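Local coordinates for protein fructokinase (Vibrio cholerae serotype O1, PDB 5EYN) that catalyses the ATP-dependent phosphorylation of fructose, as a fructokinase of the PfkB carbohydrate kinase family, at residues Q134-N148 with G167-S181. Residues are numbered along the deposited sequence; the frame is centred on the assembly and turned at random.
With CA (calcium ion), chain C; FRU (beta-D-fructofuranose), chain B; BEF (beryllium trifluoride ion), chain D.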
loop_
_atom_site.group_PDB
_atom_site.type_symbol
_atom_site.label_atom_id
_atom_site.label_comp_id
_atom_site.label_asym_id
_atom_site.label_seq_id
_atom_site.Cartn_x
_atom_site.Cartn_y
_atom_site.Cartn_z
ATOM N N GLN A 134 -3.052 -27.664 21.364
ATOM C CA GLN A 134 -3.531 -28.778 22.159
ATOM C C GLN A 134 -4.293 -29.767 21.292
ATOM O O GLN A 134 -4.833 -29.408 20.243
ATOM C CB GLN A 134 -4.439 -28.263 23.275
ATOM C CG GLN A 134 -3.733 -27.306 24.221
ATOM C CD GLN A 134 -4.622 -26.828 25.348
ATOM O OE1 GLN A 134 -5.159 -27.627 26.110
ATOM N NE2 GLN A 134 -4.776 -25.513 25.461
ATOM N N LYS A 135 -4.353 -31.006 21.757
ATOM C CA LYS A 135 -5.083 -32.062 21.081
ATOM C C LYS A 135 -6.506 -31.605 20.740
ATOM O O LYS A 135 -7.184 -30.964 21.547
ATOM C CB LYS A 135 -5.114 -33.304 21.967
ATOM C CG LYS A 135 -5.742 -34.513 21.325
ATOM C CD LYS A 135 -5.768 -35.674 22.314
ATOM C CE LYS A 135 -6.597 -36.837 21.802
ATOM N NZ LYS A 135 -6.031 -37.439 20.569
ATOM N N GLY A 136 -6.949 -31.906 19.523
ATOM C CA GLY A 136 -8.311 -31.623 19.112
ATOM C C GLY A 136 -8.534 -30.223 18.562
ATOM O O GLY A 136 -9.604 -29.924 18.046
ATOM N N GLU A 137 -7.540 -29.354 18.659
ATOM C CA GLU A 137 -7.651 -28.041 18.053
ATOM C C GLU A 137 -7.497 -28.139 16.545
ATOM O O GLU A 137 -7.008 -29.138 16.012
ATOM C CB GLU A 137 -6.613 -27.085 18.641
ATOM C CG GLU A 137 -6.886 -26.729 20.098
ATOM C CD GLU A 137 -5.874 -25.749 20.669
ATOM O OE1 GLU A 137 -4.753 -25.654 20.135
ATOM O OE2 GLU A 137 -6.195 -25.080 21.668
ATOM N N TRP A 138 -7.905 -27.072 15.871
ATOM C CA TRP A 138 -7.749 -26.936 14.427
ATOM C C TRP A 138 -6.750 -25.832 14.126
ATOM O O TRP A 138 -6.634 -24.863 14.872
ATOM C CB TRP A 138 -9.095 -26.594 13.756
ATOM C CG TRP A 138 -9.985 -27.763 13.625
ATOM C CD1 TRP A 138 -10.813 -28.282 14.568
ATOM C CD2 TRP A 138 -10.119 -28.587 12.469
ATOM N NE1 TRP A 138 -11.458 -29.389 14.068
ATOM C CE2 TRP A 138 -11.049 -29.594 12.777
ATOM C CE3 TRP A 138 -9.535 -28.577 11.199
ATOM C CZ2 TRP A 138 -11.399 -30.584 11.874
ATOM C CZ3 TRP A 138 -9.884 -29.563 10.300
ATOM C CH2 TRP A 138 -10.803 -30.557 10.645
ATOM N N LEU A 139 -6.040 -26.000 13.017
ATOM C CA LEU A 139 -5.197 -24.955 12.453
ATOM C C LEU A 139 -5.575 -24.803 10.990
ATOM O O LEU A 139 -5.564 -25.785 10.250
ATOM C CB LEU A 139 -3.720 -25.340 12.559
ATOM C CG LEU A 139 -2.728 -24.401 11.871
ATOM C CD1 LEU A 139 -2.689 -23.064 12.558
ATOM C CD2 LEU A 139 -1.345 -25.042 11.869
ATOM N N HIS A 140 -5.914 -23.581 10.574
ATOM C CA HIS A 140 -6.196 -23.301 9.174
ATOM C C HIS A 140 -5.161 -22.357 8.579
ATOM O O HIS A 140 -4.797 -21.351 9.195
ATOM C CB HIS A 140 -7.580 -22.683 9.025
ATOM C CG HIS A 140 -7.942 -22.348 7.621
ATOM N ND1 HIS A 140 -8.236 -23.314 6.682
ATOM C CD2 HIS A 140 -8.002 -21.158 6.972
ATOM C CE1 HIS A 140 -8.486 -22.733 5.521
ATOM N NE2 HIS A 140 -8.367 -21.424 5.671
ATOM N N VAL A 141 -4.712 -22.718 7.377
ATOM C CA VAL A 141 -3.628 -22.057 6.658
ATOM C C VAL A 141 -4.020 -21.841 5.201
ATOM O O VAL A 141 -4.725 -22.669 4.630
ATOM C CB VAL A 141 -2.323 -22.964 6.711
ATOM C CG1 VAL A 141 -1.172 -22.375 5.909
ATOM C CG2 VAL A 141 -1.912 -23.232 8.150
ATOM N N CYS A 142 -3.541 -20.737 4.621
ATOM C CA CYS A 142 -3.639 -20.449 3.187
ATOM C C CYS A 142 -2.249 -20.300 2.595
ATOM O O CYS A 142 -1.266 -20.155 3.321
ATOM C CB CYS A 142 -4.450 -19.181 2.920
ATOM S SG CYS A 142 -6.163 -19.248 3.505
ATOM N N SER A 143 -2.157 -20.324 1.278
ATOM C CA SER A 143 -0.844 -20.386 0.662
ATOM C C SER A 143 -0.004 -19.134 0.784
ATOM O O SER A 143 1.209 -19.232 0.637
ATOM C CB SER A 143 -0.921 -20.808 -0.795
ATOM O OG SER A 143 -1.471 -19.781 -1.571
ATOM N N ILE A 144 -0.573 -17.964 1.024
ATOM C CA ILE A 144 0.257 -16.791 1.167
ATOM C C ILE A 144 1.247 -17.004 2.318
ATOM O O ILE A 144 2.376 -16.513 2.274
ATOM C CB ILE A 144 -0.583 -15.513 1.326
ATOM C CG1 ILE A 144 -0.987 -15.017 -0.055
ATOM C CG2 ILE A 144 0.187 -14.417 2.078
ATOM C CD1 ILE A 144 -1.828 -13.761 -0.034
ATOM N N ALA A 145 0.852 -17.753 3.337
ATOM C CA ALA A 145 1.745 -18.006 4.458
ATOM C C ALA A 145 2.967 -18.813 4.040
ATOM O O ALA A 145 3.978 -18.794 4.729
ATOM C CB ALA A 145 0.993 -18.729 5.565
ATOM N N LEU A 146 2.855 -19.501 2.913
ATOM C CA LEU A 146 3.924 -20.319 2.370
ATOM C C LEU A 146 4.700 -19.603 1.284
ATOM O O LEU A 146 5.595 -20.181 0.699
ATOM C CB LEU A 146 3.326 -21.578 1.758
ATOM C CG LEU A 146 2.347 -22.335 2.656
ATOM C CD1 LEU A 146 1.809 -23.557 1.934
ATOM C CD2 LEU A 146 3.003 -22.727 3.982
ATOM N N ALA A 147 4.368 -18.353 0.978
ATOM C CA ALA A 147 4.938 -17.735 -0.213
ATOM C C ALA A 147 6.427 -17.444 -0.109
ATOM O O ALA A 147 7.143 -17.638 -1.086
ATOM C CB ALA A 147 4.163 -16.465 -0.600
ATOM N N ASN A 148 6.868 -16.923 1.034
ATOM C CA ASN A 148 8.266 -16.546 1.203
ATOM C C ASN A 148 8.739 -16.930 2.579
ATOM O O ASN A 148 7.942 -17.160 3.476
ATOM C CB ASN A 148 8.452 -15.047 1.011
ATOM C CG ASN A 148 7.949 -14.576 -0.323
ATOM O OD1 ASN A 148 8.610 -14.729 -1.354
ATOM N ND2 ASN A 148 6.773 -13.994 -0.315
ATOM N N GLY A 167 -3.887 -32.356 16.905
ATOM C CA GLY A 167 -4.836 -31.431 16.328
ATOM C C GLY A 167 -5.080 -31.757 14.868
ATOM O O GLY A 167 -4.587 -32.757 14.341
ATOM N N TYR A 168 -5.836 -30.894 14.207
ATOM C CA TYR A 168 -6.251 -31.116 12.834
ATOM C C TYR A 168 -5.857 -29.911 12.008
ATOM O O TYR A 168 -5.831 -28.784 12.505
ATOM C CB TYR A 168 -7.762 -31.315 12.761
ATOM C CG TYR A 168 -8.246 -32.423 13.650
ATOM C CD1 TYR A 168 -7.918 -33.733 13.376
ATOM C CD2 TYR A 168 -9.037 -32.161 14.752
ATOM C CE1 TYR A 168 -8.345 -34.766 14.183
ATOM C CE2 TYR A 168 -9.460 -33.183 15.578
ATOM C CZ TYR A 168 -9.115 -34.490 15.283
ATOM O OH TYR A 168 -9.545 -35.522 16.096
ATOM N N VAL A 169 -5.573 -30.156 10.737
ATOM C CA VAL A 169 -5.065 -29.128 9.848
ATOM C C VAL A 169 -5.971 -28.951 8.647
ATOM O O VAL A 169 -6.297 -29.904 7.946
ATOM C CB VAL A 169 -3.645 -29.489 9.361
ATOM C CG1 VAL A 169 -3.153 -28.451 8.364
ATOM C CG2 VAL A 169 -2.703 -29.612 10.539
ATOM N N SER A 170 -6.384 -27.706 8.442
ATOM C CA SER A 170 -7.166 -27.303 7.292
ATOM C C SER A 170 -6.303 -26.407 6.408
ATOM O O SER A 170 -5.589 -25.544 6.905
ATOM C CB SER A 170 -8.400 -26.547 7.789
ATOM O OG SER A 170 -9.146 -25.924 6.758
ATOM N N PHE A 171 -6.384 -26.608 5.101
ATOM C CA PHE A 171 -5.612 -25.834 4.147
ATOM C C PHE A 171 -6.499 -25.417 2.986
ATOM O O PHE A 171 -7.233 -26.237 2.427
ATOM C CB PHE A 171 -4.425 -26.682 3.658
ATOM C CG PHE A 171 -3.497 -25.977 2.699
ATOM C CD1 PHE A 171 -2.923 -24.770 3.026
ATOM C CD2 PHE A 171 -3.186 -26.541 1.474
ATOM C CE1 PHE A 171 -2.083 -24.126 2.155
ATOM C CE2 PHE A 171 -2.326 -25.913 0.612
ATOM C CZ PHE A 171 -1.792 -24.695 0.946
ATOM N N ASP A 172 -6.456 -24.130 2.663
ATOM C CA ASP A 172 -7.144 -23.578 1.500
ATOM C C ASP A 172 -6.065 -22.861 0.709
ATOM O O ASP A 172 -5.612 -21.804 1.116
ATOM C CB ASP A 172 -8.229 -22.593 1.950
ATOM C CG ASP A 172 -8.902 -21.863 0.815
ATOM O OD1 ASP A 172 -8.507 -22.033 -0.347
ATOM O OD2 ASP A 172 -9.823 -21.086 1.126
ATOM N N PRO A 173 -5.606 -23.470 -0.389
ATOM C CA PRO A 173 -4.511 -22.825 -1.121
ATOM C C PRO A 173 -4.752 -21.323 -1.345
ATOM O O PRO A 173 -3.862 -20.530 -1.071
ATOM C CB PRO A 173 -4.439 -23.647 -2.405
ATOM C CG PRO A 173 -4.786 -25.049 -1.933
ATOM C CD PRO A 173 -5.862 -24.842 -0.871
ATOM N N ASN A 174 -5.922 -20.924 -1.812
ATOM C CA ASN A 174 -6.221 -19.505 -1.908
ATOM C C ASN A 174 -5.084 -18.792 -2.639
ATOM O O ASN A 174 -4.439 -17.873 -2.129
ATOM C CB ASN A 174 -6.422 -18.908 -0.513
ATOM C CG ASN A 174 -7.695 -18.154 -0.385
ATOM O OD1 ASN A 174 -8.315 -17.768 -1.383
ATOM N ND2 ASN A 174 -8.135 -17.984 0.849
ATOM N N LEU A 175 -4.848 -19.237 -3.856
ATOM C CA LEU A 175 -3.650 -18.849 -4.566
ATOM C C LEU A 175 -3.607 -17.393 -4.940
ATOM O O LEU A 175 -4.567 -16.855 -5.484
ATOM C CB LEU A 175 -3.490 -19.682 -5.827
ATOM C CG LEU A 175 -3.430 -21.188 -5.611
ATOM C CD1 LEU A 175 -3.294 -21.892 -6.965
ATOM C CD2 LEU A 175 -2.301 -21.578 -4.653
ATOM N N ARG A 176 -2.474 -16.766 -4.652
ATOM C CA ARG A 176 -2.187 -15.395 -5.031
ATOM C C ARG A 176 -0.732 -15.366 -5.500
ATOM O O ARG A 176 0.189 -15.067 -4.730
ATOM C CB ARG A 176 -2.400 -14.449 -3.844
ATOM C CG ARG A 176 -3.768 -14.567 -3.156
ATOM C CD ARG A 176 -4.915 -13.998 -3.977
ATOM N NE ARG A 176 -6.105 -14.003 -3.145
ATOM C CZ ARG A 176 -6.958 -15.011 -3.045
ATOM N NH1 ARG A 176 -6.845 -16.095 -3.784
ATOM N NH2 ARG A 176 -7.974 -14.914 -2.205
ATOM N N GLU A 177 -0.525 -15.707 -6.765
ATOM C CA GLU A 177 0.824 -15.982 -7.265
ATOM C C GLU A 177 1.760 -14.806 -7.097
ATOM O O GLU A 177 2.942 -15.004 -6.837
ATOM C CB GLU A 177 0.778 -16.372 -8.749
ATOM C CG GLU A 177 2.111 -16.809 -9.333
ATOM C CD GLU A 177 1.975 -17.189 -10.790
ATOM O OE1 GLU A 177 1.668 -16.299 -11.611
ATOM O OE2 GLU A 177 2.144 -18.381 -11.107
ATOM N N GLU A 178 1.261 -13.579 -7.254
ATOM C CA GLU A 178 2.178 -12.442 -7.283
ATOM C C GLU A 178 2.884 -12.206 -5.952
ATOM O O GLU A 178 3.893 -11.509 -5.897
ATOM C CB GLU A 178 1.485 -11.158 -7.722
ATOM C CG GLU A 178 0.676 -10.486 -6.609
ATOM C CD GLU A 178 0.536 -8.981 -6.846
ATOM O OE1 GLU A 178 1.551 -8.220 -6.869
ATOM O OE2 GLU A 178 -0.590 -8.554 -7.036
ATOM N N VAL A 179 2.365 -12.789 -4.882
ATOM C CA VAL A 179 2.980 -12.631 -3.568
ATOM C C VAL A 179 4.302 -13.421 -3.453
ATOM O O VAL A 179 5.143 -13.121 -2.602
ATOM C CB VAL A 179 1.954 -13.073 -2.482
ATOM C CG1 VAL A 179 2.534 -13.047 -1.080
ATOM C CG2 VAL A 179 0.732 -12.194 -2.562
ATOM N N TRP A 180 4.476 -14.435 -4.293
ATOM C CA TRP A 180 5.651 -15.303 -4.267
ATOM C C TRP A 180 6.818 -14.621 -4.953
ATOM O O TRP A 180 6.732 -14.254 -6.116
ATOM C CB TRP A 180 5.336 -16.622 -4.989
ATOM C CG TRP A 180 4.284 -17.405 -4.301
ATOM C CD1 TRP A 180 2.973 -17.058 -4.142
ATOM C CD2 TRP A 180 4.450 -18.644 -3.621
ATOM N NE1 TRP A 180 2.319 -18.015 -3.409
ATOM C CE2 TRP A 180 3.201 -18.996 -3.069
ATOM C CE3 TRP A 180 5.536 -19.495 -3.419
ATOM C CZ2 TRP A 180 3.006 -20.161 -2.343
ATOM C CZ3 TRP A 180 5.336 -20.665 -2.696
ATOM C CH2 TRP A 180 4.087 -20.977 -2.160
ATOM N N SER A 181 7.930 -14.453 -4.245
ATOM C CA SER A 181 9.115 -13.920 -4.894
ATOM C C SER A 181 9.680 -14.925 -5.902
ATOM O O SER A 181 10.311 -14.515 -6.878
ATOM C CB SER A 181 10.144 -13.462 -3.860
ATOM O OG SER A 181 10.753 -14.528 -3.175
HETATM CA CA CA C . -10.377 -18.361 -2.260
HETATM C C1 FRU B . -5.335 -12.349 0.531
HETATM C C2 FRU B . -6.691 -11.910 -0.004
HETATM C C3 FRU B . -7.320 -10.689 0.635
HETATM C C4 FRU B . -8.782 -10.991 0.685
HETATM C C5 FRU B . -8.779 -12.477 0.771
HETATM C C6 FRU B . -9.962 -13.139 0.108
HETATM O O1 FRU B . -5.434 -12.810 1.843
HETATM O O2 FRU B . -6.517 -11.671 -1.368
HETATM O O3 FRU B . -6.954 -9.570 -0.116
HETATM O O4 FRU B . -9.430 -10.455 1.788
HETATM O O5 FRU B . -7.579 -12.965 0.196
HETATM O O6 FRU B . -9.891 -14.540 0.205
HETATM BE BE BEF D . -12.215 -15.912 -1.859
HETATM F F1 BEF D . -12.620 -14.582 -2.526
HETATM F F2 BEF D . -12.299 -15.878 -0.304
HETATM F F3 BEF D . -10.745 -16.210 -2.075
HETATM O O HOH W 1 -9.534 -19.783 3.533
HETATM O O HOH W 2 -0.474 -17.586 -2.650
HETATM O O HOH W 3 -3.309 -17.354 0.412
HETATM O O HOH W 4 -9.792 -20.809 -2.365
HETATM O O HOH W 5 -11.093 -18.995 -0.094
HETATM O O HOH W 6 -9.003 -18.191 -4.258
HETATM O O HOH W 7 -12.540 -18.634 -3.325
#
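His140 and Ser170 meet because both side chains extend trans to their own backbone N (chi1 179° and 171°), which brings ND1 and OG to 2.8 Å, a hydrogen bond near the ring plane in which either could be the donor. Beyond it, Asp172 CB touches the same ring edge, and one water joins His140 NE2 to Asp172 OD2. The parallel strands 138-142 and 168-172 are tied by alternating backbone bonds, from Tyr168 N to Glu137 O, just before the first strand, through to Asp172 N on Val141 O. At the start of the pair, Tyr168 CB sits squarely over the six-membered ring of Trp138, 3.4 Å from its centroid, a CH-pi contact.

Past the strands the two segments stay joined by polar and apolar contacts. Pro173 O is gripped twice by Ser143, whose N and OG approach from opposite faces of the carbonyl plane, OG at 2.6 Å. A nearly straight bond runs from Asn174 ND2 to Cys142 SG, 3.5 Å long and in the amide plane, while Asn174 OD1 binds the calcium ion at 2.3 Å; Asp266 is a further polar partner of Asn174. Arg176, its CG packed on Ile144 CD1, gives NE to fructose O2 at 3.0 Å and NH2 to beryllium trifluoride F3 and fructose O5. Farther out, Ala147 CA lies over a face of Trp180, and Asn148 OD1 takes both N and OG of Ser181 while its ND2 reaches Val179 O.

As is usual in alpha/beta folds such as the ribokinase-like fold, loops at the C-terminal ends of parallel strands build the site. The pair belongs to a right-handed beta-alpha-beta crossover through helix 151-165, which packs against Val141 and Leu146. Helix 264-278 covers the face bearing His140, Ser170 and Asp172, and strands 21-24 and 199-203 flank the two strands in the central sheet.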